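Local atomic coordinates of hypothetical protein SpyM3_0169 (Streptococcus pyogenes, PDB entry 1PG6), a protein that is of unknown function but belongs to the AIM24 family of the cupin clan and carries bound calcium ions in the crystal. Residues G41-H46 / V50-K55; I28-E31 / S35-L38. All coordinates share one frame; numbering follows the deposited sequence.

Contact 1. Residues G41-H46 / V50-K55; sequences GSMVYH and VTLNTK. With CA (calcium ion), chain C.
The imidazole of H46 lies against V50, chiefly against its carbonyl. ND1 comes within 3.1 Å of V50 O and CE1 within 3.2 Å, but the oxygen sits obliquely to the ring and the angle at ND1 is too poor for a hydrogen bond; ND1 is hydrogen-bonded instead to a residue flanking one of the segments. The first torsion of H46 (chi1 63°) sets CG between the backbone N and the carbonyl carbon, swinging the ring across V50.

Apolar contact is sparse. H46 CB touches the V50 side chain, 4.1 Å from CG1, which stands anti to the backbone N. Further along, selenomethionine M43 and L52 meet loosely, CE to CD1 at 4.5 Å. The backbones splay apart from H46 and V50 toward this second pair, where the CA atoms of M43 and L52 are 9.1 Å from each other.

Metal coordination belongs to 41-46 alone: G41 O and M43 O each bind the calcium ion at 2.5 Å, and a water adds a further ligand. Just beyond, V44 and Y45 both face A94 in a classic beta bulge.

Strand 43-46 pairs with 91-95, whereas 50-53 pairs with 82-87. The short connection between them therefore crosses from one antiparallel sheet to another, consistent with the jelly-roll-like beta-barrel expected of the cupin clan.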
# COMPACT_ATOMS: atom_id res chain seq x y z
N GLY A 41 -7.40 -8.25 -5.72
CA GLY A 41 -7.02 -8.71 -7.04
C GLY A 41 -5.57 -9.15 -7.21
O GLY A 41 -5.20 -9.57 -8.30
N SER A 42 -4.76 -9.09 -6.16
CA SER A 42 -3.35 -9.47 -6.29
C SER A 42 -3.08 -10.97 -6.31
O SER A 42 -1.97 -11.41 -6.61
CB SER A 42 -2.50 -8.82 -5.19
OG SER A 42 -2.86 -9.29 -3.90
N MSE A 43 -4.09 -11.78 -6.01
CA MSE A 43 -3.92 -13.23 -6.01
C MSE A 43 -3.56 -13.78 -7.39
O MSE A 43 -4.16 -13.40 -8.38
CB MSE A 43 -5.21 -13.89 -5.53
CG MSE A 43 -5.13 -15.39 -5.48
SE MSE A 43 -4.02 -15.97 -4.03
CE MSE A 43 -5.37 -15.85 -2.65
N VAL A 44 -2.57 -14.66 -7.48
CA VAL A 44 -2.20 -15.27 -8.76
C VAL A 44 -2.67 -16.71 -8.71
O VAL A 44 -3.25 -17.23 -9.67
CB VAL A 44 -0.68 -15.23 -9.00
CG1 VAL A 44 -0.34 -15.92 -10.31
CG2 VAL A 44 -0.21 -13.78 -9.01
N TYR A 45 -2.43 -17.36 -7.57
CA TYR A 45 -2.85 -18.73 -7.36
C TYR A 45 -2.72 -19.09 -5.88
O TYR A 45 -2.03 -18.41 -5.12
CB TYR A 45 -2.06 -19.71 -8.23
CG TYR A 45 -0.58 -19.81 -7.96
CD1 TYR A 45 0.34 -19.15 -8.78
CD2 TYR A 45 -0.08 -20.60 -6.93
CE1 TYR A 45 1.72 -19.28 -8.58
CE2 TYR A 45 1.29 -20.74 -6.71
CZ TYR A 45 2.18 -20.07 -7.54
OH TYR A 45 3.54 -20.21 -7.33
N HIS A 46 -3.38 -20.16 -5.48
CA HIS A 46 -3.33 -20.59 -4.09
C HIS A 46 -3.75 -22.04 -3.98
O HIS A 46 -4.48 -22.55 -4.83
CB HIS A 46 -4.24 -19.70 -3.24
CG HIS A 46 -5.69 -19.78 -3.61
ND1 HIS A 46 -6.51 -20.80 -3.16
CD2 HIS A 46 -6.46 -18.99 -4.39
CE1 HIS A 46 -7.73 -20.62 -3.65
NE2 HIS A 46 -7.72 -19.53 -4.40
N VAL A 50 -6.68 -22.92 0.96
CA VAL A 50 -6.59 -21.49 1.20
C VAL A 50 -7.85 -20.82 0.66
O VAL A 50 -8.16 -20.92 -0.53
CB VAL A 50 -5.36 -20.86 0.52
CG1 VAL A 50 -5.38 -19.35 0.68
CG2 VAL A 50 -4.09 -21.43 1.12
N THR A 51 -8.58 -20.13 1.54
CA THR A 51 -9.81 -19.46 1.15
C THR A 51 -9.67 -17.94 1.17
O THR A 51 -9.04 -17.38 2.07
CB THR A 51 -10.97 -19.85 2.07
OG1 THR A 51 -12.14 -19.11 1.71
CG2 THR A 51 -10.62 -19.56 3.52
N LEU A 52 -10.25 -17.29 0.17
CA LEU A 52 -10.20 -15.84 0.06
C LEU A 52 -11.51 -15.24 0.55
O LEU A 52 -12.58 -15.51 -0.01
CB LEU A 52 -9.96 -15.43 -1.40
CG LEU A 52 -9.86 -13.93 -1.70
CD1 LEU A 52 -8.67 -13.33 -0.96
CD2 LEU A 52 -9.72 -13.72 -3.20
N ASN A 53 -11.44 -14.42 1.59
CA ASN A 53 -12.62 -13.79 2.15
C ASN A 53 -12.62 -12.27 1.94
O ASN A 53 -11.57 -11.63 2.00
CB ASN A 53 -12.73 -14.09 3.65
CG ASN A 53 -13.97 -13.49 4.28
OD1 ASN A 53 -15.09 -13.78 3.86
ND2 ASN A 53 -13.77 -12.65 5.29
N THR A 54 -13.79 -11.71 1.68
CA THR A 54 -13.94 -10.28 1.47
C THR A 54 -15.10 -9.77 2.32
O THR A 54 -15.77 -10.56 2.99
CB THR A 54 -14.25 -9.95 -0.01
OG1 THR A 54 -15.59 -10.33 -0.32
CG2 THR A 54 -13.30 -10.70 -0.93
N LYS A 55 -15.34 -8.46 2.29
CA LYS A 55 -16.44 -7.90 3.07
C LYS A 55 -17.77 -8.02 2.34
O LYS A 55 -18.81 -7.62 2.87
CB LYS A 55 -16.18 -6.42 3.39
CG LYS A 55 -15.06 -6.16 4.39
CD LYS A 55 -13.70 -6.17 3.72
CE LYS A 55 -12.64 -5.60 4.64
NZ LYS A 55 -11.33 -5.44 3.95
CA CA C . -5.53 -11.70 -9.53
O HOH W 1 -7.34 -10.39 -10.71

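Contact 2. Residues I28-E31 / S35-L38; sequences IDLE and SVYL
L30 reaches across to S35 and V36 through the two methyl groups at its tip. L30 CB leaves strand 26-30 in the direction of 35-38 but is still 5.7 Å from S35 CA. The next bond places CG anti to the carbonyl carbon (chi1 -67°), and the side chain divides there. CD1 packs on a methyl of V36, 4.2 Å from CG1, in a plain apolar contact. CD2 turns to the backbone instead and rests 4.2 Å from the carbonyl oxygen S35 O, a van der Waals approach of a methyl group to a polar atom. On its other flank CD2 lies 4.0 Å from I28 CG2, so that I28 and L30, two positions apart on one strand, pack against each other on the same face.

The two strands do not pair with each other. I28 and L30 bond through their backbones to L93 and G91 of one antiparallel sheet, while V36 bonds to A85 of strand 82-87 in another and S35 to G125, just past strand 120-124. The leucine fills part of the hydrophobic layer between two facing sheets, as in a cupin-like barrel. M13 touches I28, L30 and V36 alike, and A122 also packs against the valine.

V36 answers with its own branch: CG1 sits between the backbone N and the carbonyl carbon (chi1 57°), which brings it up to the leucine. Its CG2 is the methyl closer to the tip of I28, yet still 4.7 Å from I28 CD1. The side chain of S35 departs from the opposite face of its strand and touches Q84.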
# COMPACT_ATOMS: atom_id res chain seq x y z
N ILE A 28 3.86 -16.99 -0.75
CA ILE A 28 3.60 -16.94 0.69
C ILE A 28 3.17 -18.29 1.25
O ILE A 28 2.30 -18.96 0.69
CB ILE A 28 2.48 -15.92 0.99
CG1 ILE A 28 2.95 -14.51 0.57
CG2 ILE A 28 2.12 -15.94 2.46
CD1 ILE A 28 1.87 -13.46 0.72
N ASP A 29 3.79 -18.69 2.35
CA ASP A 29 3.45 -19.94 3.02
C ASP A 29 2.69 -19.61 4.29
O ASP A 29 3.17 -18.83 5.12
CB ASP A 29 4.70 -20.76 3.37
CG ASP A 29 5.33 -21.40 2.16
OD1 ASP A 29 6.36 -20.89 1.67
OD2 ASP A 29 4.79 -22.42 1.68
N LEU A 30 1.51 -20.19 4.43
CA LEU A 30 0.67 -19.96 5.60
C LEU A 30 0.49 -21.24 6.41
O LEU A 30 0.17 -22.29 5.86
CB LEU A 30 -0.71 -19.46 5.17
CG LEU A 30 -0.82 -18.07 4.54
CD1 LEU A 30 -2.27 -17.80 4.17
CD2 LEU A 30 -0.31 -17.02 5.50
N GLU A 31 0.71 -21.14 7.71
CA GLU A 31 0.54 -22.28 8.60
C GLU A 31 -0.95 -22.41 8.90
O GLU A 31 -1.73 -21.52 8.56
CB GLU A 31 1.31 -22.07 9.90
CG GLU A 31 2.78 -22.46 9.83
CD GLU A 31 3.45 -22.42 11.19
OE1 GLU A 31 3.75 -21.32 11.68
OE2 GLU A 31 3.66 -23.51 11.78
N SER A 35 -3.29 -16.22 8.40
CA SER A 35 -3.99 -15.38 7.44
C SER A 35 -3.13 -14.20 7.00
O SER A 35 -2.10 -13.90 7.60
CB SER A 35 -5.28 -14.83 8.05
OG SER A 35 -4.99 -13.88 9.05
N VAL A 36 -3.58 -13.53 5.95
CA VAL A 36 -2.86 -12.38 5.44
C VAL A 36 -3.80 -11.46 4.68
O VAL A 36 -4.69 -11.92 3.96
CB VAL A 36 -1.71 -12.81 4.49
CG1 VAL A 36 -2.26 -13.65 3.35
CG2 VAL A 36 -0.99 -11.59 3.96
N TYR A 37 -3.61 -10.16 4.88
CA TYR A 37 -4.40 -9.15 4.19
C TYR A 37 -3.69 -8.93 2.86
O TYR A 37 -2.46 -8.92 2.81
CB TYR A 37 -4.41 -7.83 4.95
CG TYR A 37 -5.03 -7.87 6.32
CD1 TYR A 37 -4.27 -8.17 7.46
CD2 TYR A 37 -6.39 -7.59 6.49
CE1 TYR A 37 -4.85 -8.19 8.73
CE2 TYR A 37 -6.97 -7.60 7.76
CZ TYR A 37 -6.20 -7.90 8.87
OH TYR A 37 -6.78 -7.90 10.12
N LEU A 38 -4.45 -8.76 1.78
CA LEU A 38 -3.83 -8.55 0.48
C LEU A 38 -4.55 -7.54 -0.41
O LEU A 38 -5.77 -7.34 -0.30
CB LEU A 38 -3.72 -9.87 -0.29
CG LEU A 38 -5.01 -10.66 -0.47
CD1 LEU A 38 -5.20 -11.06 -1.93
CD2 LEU A 38 -4.96 -11.89 0.42

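Strands 26-30, 35-39, 43-46 and 50-53 follow one another along the chain and alternate between two sheets: the first and third belong to the four-stranded sheet, the second and fourth to a six-stranded one. Contact 2 closes the loop between the first two strands, and contact 1 closes the next loop but one, between the last two. They stand in series, neither nesting nor crossing, with centres about 10 Å apart. L38, the last residue of segment 35-38, links that segment to contact 1: its CD2 packs 4.2 Å from L52 CD1, and its CD1 lies 4.3 Å from M43 N. Both contacts thus bring the same two sheets together.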